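Selenium-binding protein (Sulfolobus tokodaii, PDB 2ECE) is of unknown function but belongs to the selenium-binding protein family, whose beta-propeller members are thought to bind selenium. Local coordinates at residues A[92-97]-A[112-117]. Sequence-based numbering, arbitrary orientation.
Sequences NIERRF and DTKPNP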
ATOM      1  N   ASN A  92      24.257  11.269  -6.499  1.00 40.82           N
ATOM      2  CA  ASN A  92      24.310  10.262  -7.548  1.00 40.92           C
ATOM      3  C   ASN A  92      23.391   9.054  -7.444  1.00 39.18           C
ATOM      4  O   ASN A  92      23.779   7.949  -7.823  1.00 40.93           O
ATOM      5  CB  ASN A  92      25.755   9.785  -7.729  1.00 41.28           C
ATOM      6  CG  ASN A  92      26.706  10.927  -8.025  1.00 42.94           C
ATOM      7  OD1 ASN A  92      26.423  11.777  -8.871  1.00 43.12           O
ATOM      8  ND2 ASN A  92      27.840  10.954  -7.331  1.00 44.17           N
ATOM      9  N   ILE A  93      22.186   9.239  -6.918  1.00 37.27           N
ATOM     10  CA  ILE A  93      21.245   8.130  -6.870  1.00 34.40           C
ATOM     11  C   ILE A  93      20.175   8.494  -7.888  1.00 32.94           C
ATOM     12  O   ILE A  93      19.888   9.669  -8.092  1.00 33.31           O
ATOM     13  CB  ILE A  93      20.612   7.926  -5.469  1.00 34.40           C
ATOM     14  CG1 ILE A  93      19.980   9.222  -4.962  1.00 35.37           C
ATOM     15  CG2 ILE A  93      21.661   7.403  -4.506  1.00 34.99           C
ATOM     16  CD1 ILE A  93      19.269   9.061  -3.623  1.00 34.89           C
ATOM     17  N   GLU A  94      19.611   7.495  -8.552  1.00 31.92           N
ATOM     18  CA  GLU A  94      18.591   7.739  -9.560  1.00 31.09           C
ATOM     19  C   GLU A  94      17.440   6.758  -9.379  1.00 28.71           C
ATOM     20  O   GLU A  94      17.627   5.691  -8.800  1.00 27.53           O
ATOM     21  CB  GLU A  94      19.204   7.588 -10.962  1.00 33.21           C
ATOM     22  CG  GLU A  94      19.816   6.216 -11.240  1.00 37.65           C
ATOM     23  CD  GLU A  94      20.523   6.135 -12.592  1.00 39.46           C
ATOM     24  OE1 GLU A  94      20.193   6.937 -13.492  1.00 41.79           O
ATOM     25  OE2 GLU A  94      21.397   5.259 -12.758  1.00 38.99           O
ATOM     26  N   ARG A  95      16.248   7.127  -9.846  1.00 27.42           N
ATOM     27  CA  ARG A  95      15.094   6.234  -9.743  1.00 26.11           C
ATOM     28  C   ARG A  95      15.372   5.153 -10.773  1.00 25.96           C
ATOM     29  O   ARG A  95      15.025   5.293 -11.950  1.00 25.53           O
ATOM     30  CB  ARG A  95      13.801   6.965 -10.103  1.00 24.95           C
ATOM     31  CG  ARG A  95      12.543   6.163  -9.817  1.00 23.86           C
ATOM     32  CD  ARG A  95      11.345   6.746 -10.545  1.00 23.19           C
ATOM     33  NE  ARG A  95      11.030   8.120 -10.155  1.00 23.50           N
ATOM     34  CZ  ARG A  95      10.325   8.462  -9.081  1.00 23.45           C
ATOM     35  NH1 ARG A  95       9.849   7.531  -8.260  1.00 21.83           N
ATOM     36  NH2 ARG A  95      10.075   9.743  -8.838  1.00 20.62           N
ATOM     37  N   ARG A  96      15.989   4.066 -10.327  1.00 23.81           N
ATOM     38  CA  ARG A  96      16.367   3.008 -11.244  1.00 23.92           C
ATOM     39  C   ARG A  96      15.947   1.597 -10.862  1.00 21.84           C
ATOM     40  O   ARG A  96      15.557   0.806 -11.722  1.00 21.72           O
ATOM     41  CB  ARG A  96      17.885   3.050 -11.430  1.00 24.54           C
ATOM     42  CG  ARG A  96      18.443   1.920 -12.244  1.00 27.03           C
ATOM     43  CD  ARG A  96      19.892   2.166 -12.590  1.00 28.11           C
ATOM     44  NE  ARG A  96      20.377   1.113 -13.472  1.00 32.31           N
ATOM     45  CZ  ARG A  96      21.576   1.101 -14.039  1.00 35.29           C
ATOM     46  NH1 ARG A  96      22.431   2.093 -13.817  1.00 36.77           N
ATOM     47  NH2 ARG A  96      21.914   0.099 -14.840  1.00 37.62           N
ATOM     48  N   PHE A  97      16.015   1.281  -9.575  1.00 19.81           N
ATOM     49  CA  PHE A  97      15.685  -0.065  -9.133  1.00 19.83           C
ATOM     50  C   PHE A  97      14.403  -0.232  -8.347  1.00 18.88           C
ATOM     51  O   PHE A  97      14.066   0.594  -7.497  1.00 19.04           O
ATOM     52  CB  PHE A  97      16.825  -0.619  -8.281  1.00 19.07           C
ATOM     53  CG  PHE A  97      18.182  -0.456  -8.900  1.00 19.54           C
ATOM     54  CD1 PHE A  97      18.928   0.694  -8.680  1.00 19.52           C
ATOM     55  CD2 PHE A  97      18.716  -1.463  -9.697  1.00 19.52           C
ATOM     56  CE1 PHE A  97      20.193   0.841  -9.246  1.00 20.30           C
ATOM     57  CE2 PHE A  97      19.978  -1.328 -10.270  1.00 19.33           C
ATOM     58  CZ  PHE A  97      20.718  -0.172 -10.042  1.00 20.54           C
ATOM     59  N   ASP A 112      16.525  -3.972 -11.690  1.00 20.54           N
ATOM     60  CA  ASP A 112      16.966  -2.854 -12.519  1.00 22.37           C
ATOM     61  C   ASP A 112      15.999  -2.584 -13.676  1.00 22.12           C
ATOM     62  O   ASP A 112      15.681  -3.487 -14.446  1.00 24.42           O
ATOM     63  CB  ASP A 112      18.358  -3.174 -13.077  1.00 22.80           C
ATOM     64  CG  ASP A 112      19.080  -1.948 -13.615  1.00 25.37           C
ATOM     65  OD1 ASP A 112      18.449  -0.877 -13.744  1.00 25.43           O
ATOM     66  OD2 ASP A 112      20.287  -2.062 -13.916  1.00 24.01           O
ATOM     67  N   THR A 113      15.540  -1.343 -13.800  1.00 21.45           N
ATOM     68  CA  THR A 113      14.623  -0.982 -14.878  1.00 20.88           C
ATOM     69  C   THR A 113      15.336  -0.315 -16.060  1.00 23.02           C
ATOM     70  O   THR A 113      14.687   0.145 -17.007  1.00 22.60           O
ATOM     71  CB  THR A 113      13.520  -0.031 -14.386  1.00 20.25           C
ATOM     72  OG1 THR A 113      14.110   1.171 -13.876  1.00 20.19           O
ATOM     73  CG2 THR A 113      12.687  -0.700 -13.303  1.00 20.99           C
ATOM     74  N   LYS A 114      16.665  -0.256 -16.002  1.00 23.13           N
ATOM     75  CA  LYS A 114      17.447   0.340 -17.080  1.00 25.36           C
ATOM     76  C   LYS A 114      18.364  -0.715 -17.702  1.00 26.19           C
ATOM     77  O   LYS A 114      18.793  -1.650 -17.024  1.00 24.44           O
ATOM     78  CB  LYS A 114      18.283   1.520 -16.553  1.00 27.04           C
ATOM     79  CG  LYS A 114      17.439   2.704 -16.075  1.00 29.55           C
ATOM     80  CD  LYS A 114      18.296   3.894 -15.668  1.00 33.09           C
ATOM     81  CE  LYS A 114      17.448   5.007 -15.040  1.00 35.41           C
ATOM     82  NZ  LYS A 114      16.395   5.525 -15.961  1.00 35.76           N
ATOM     83  N   PRO A 115      18.697  -0.561 -18.996  1.00 26.87           N
ATOM     84  CA  PRO A 115      18.291   0.527 -19.889  1.00 27.29           C
ATOM     85  C   PRO A 115      16.915   0.372 -20.546  1.00 28.11           C
ATOM     86  O   PRO A 115      16.452   1.294 -21.220  1.00 27.57           O
ATOM     87  CB  PRO A 115      19.409   0.540 -20.919  1.00 27.85           C
ATOM     88  CG  PRO A 115      19.661  -0.916 -21.101  1.00 27.77           C
ATOM     89  CD  PRO A 115      19.688  -1.425 -19.666  1.00 28.39           C
ATOM     90  N   ASN A 116      16.273  -0.782 -20.366  1.00 26.89           N
ATOM     91  CA  ASN A 116      14.960  -1.018 -20.961  1.00 27.31           C
ATOM     92  C   ASN A 116      13.885  -1.189 -19.887  1.00 26.21           C
ATOM     93  O   ASN A 116      13.751  -2.262 -19.295  1.00 26.07           O
ATOM     94  CB  ASN A 116      14.997  -2.265 -21.845  1.00 28.93           C
ATOM     95  CG  ASN A 116      13.717  -2.448 -22.641  1.00 32.54           C
ATOM     96  OD1 ASN A 116      13.567  -3.427 -23.379  1.00 36.35           O
ATOM     97  ND2 ASN A 116      12.787  -1.502 -22.504  1.00 31.55           N
ATOM     98  N   PRO A 117      13.085  -0.138 -19.646  1.00 25.56           N
ATOM     99  CA  PRO A 117      12.014  -0.142 -18.643  1.00 24.99           C
ATOM    100  C   PRO A 117      10.961  -1.215 -18.892  1.00 24.30           C
ATOM    101  O   PRO A 117      10.291  -1.664 -17.960  1.00 22.65           O
ATOM    102  CB  PRO A 117      11.419   1.268 -18.753  1.00 26.80           C
ATOM    103  CG  PRO A 117      12.513   2.075 -19.385  1.00 28.76           C
ATOM    104  CD  PRO A 117      13.076   1.124 -20.401  1.00 26.71           C
TER
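Residues 92-97 lead into strand 97-101 and residues 112-117 leave strand 108-112, so the contact closes the open end of the hairpin formed by the two inner strands of one antiparallel beta-propeller blade, where F97 and D112 form a non-hydrogen-bonded pair. The tight part lies just beyond that pair. R96 O accepts twice from T113: the amide N comes nearly along the C=O axis at 3.0 Å, while OG1, placed between backbone N and carbonyl carbon, donates to the same oxygen at 2.6 Å from above the carbonyl plane. R96, extended from CG to NE, grips the D112 carboxylate side-on. D112 OD1 lies in the plane of the guanidinium, 2.8 Å from R96 NE in a nearly straight bond (168°), and NH2 reaches the syn lone pair of D112 OD2 at 2.9 Å, less straight (137°); the guanidinium and carboxylate planes are turned 46° apart. D112 OD1 also receives K114 N at 2.9 Å, closing an Asx turn. R96 CG also sits over one face of the F97 ring, above its centre, and F97 CE2 comes within 3.5 Å of D112 CG; I123 of the next strand touches both F97 and D112. The outer side is looser: R96 NH1 has a weak 3.5 Å salt bridge to E94 OE2, and exposed K114 lays its aliphatic chain obliquely against R96, its CE approaching E94 OE1 tip to tip while the ammonium NZ stays too far from that oxygen for a salt bridge. An alanine in place of R96 would remove both bonds to the carboxylate and would probably loosen the seating of D112 and F97. With an arginine and a backbone N–H converging on its oxygens, the buried D112 is likely to remain ionised.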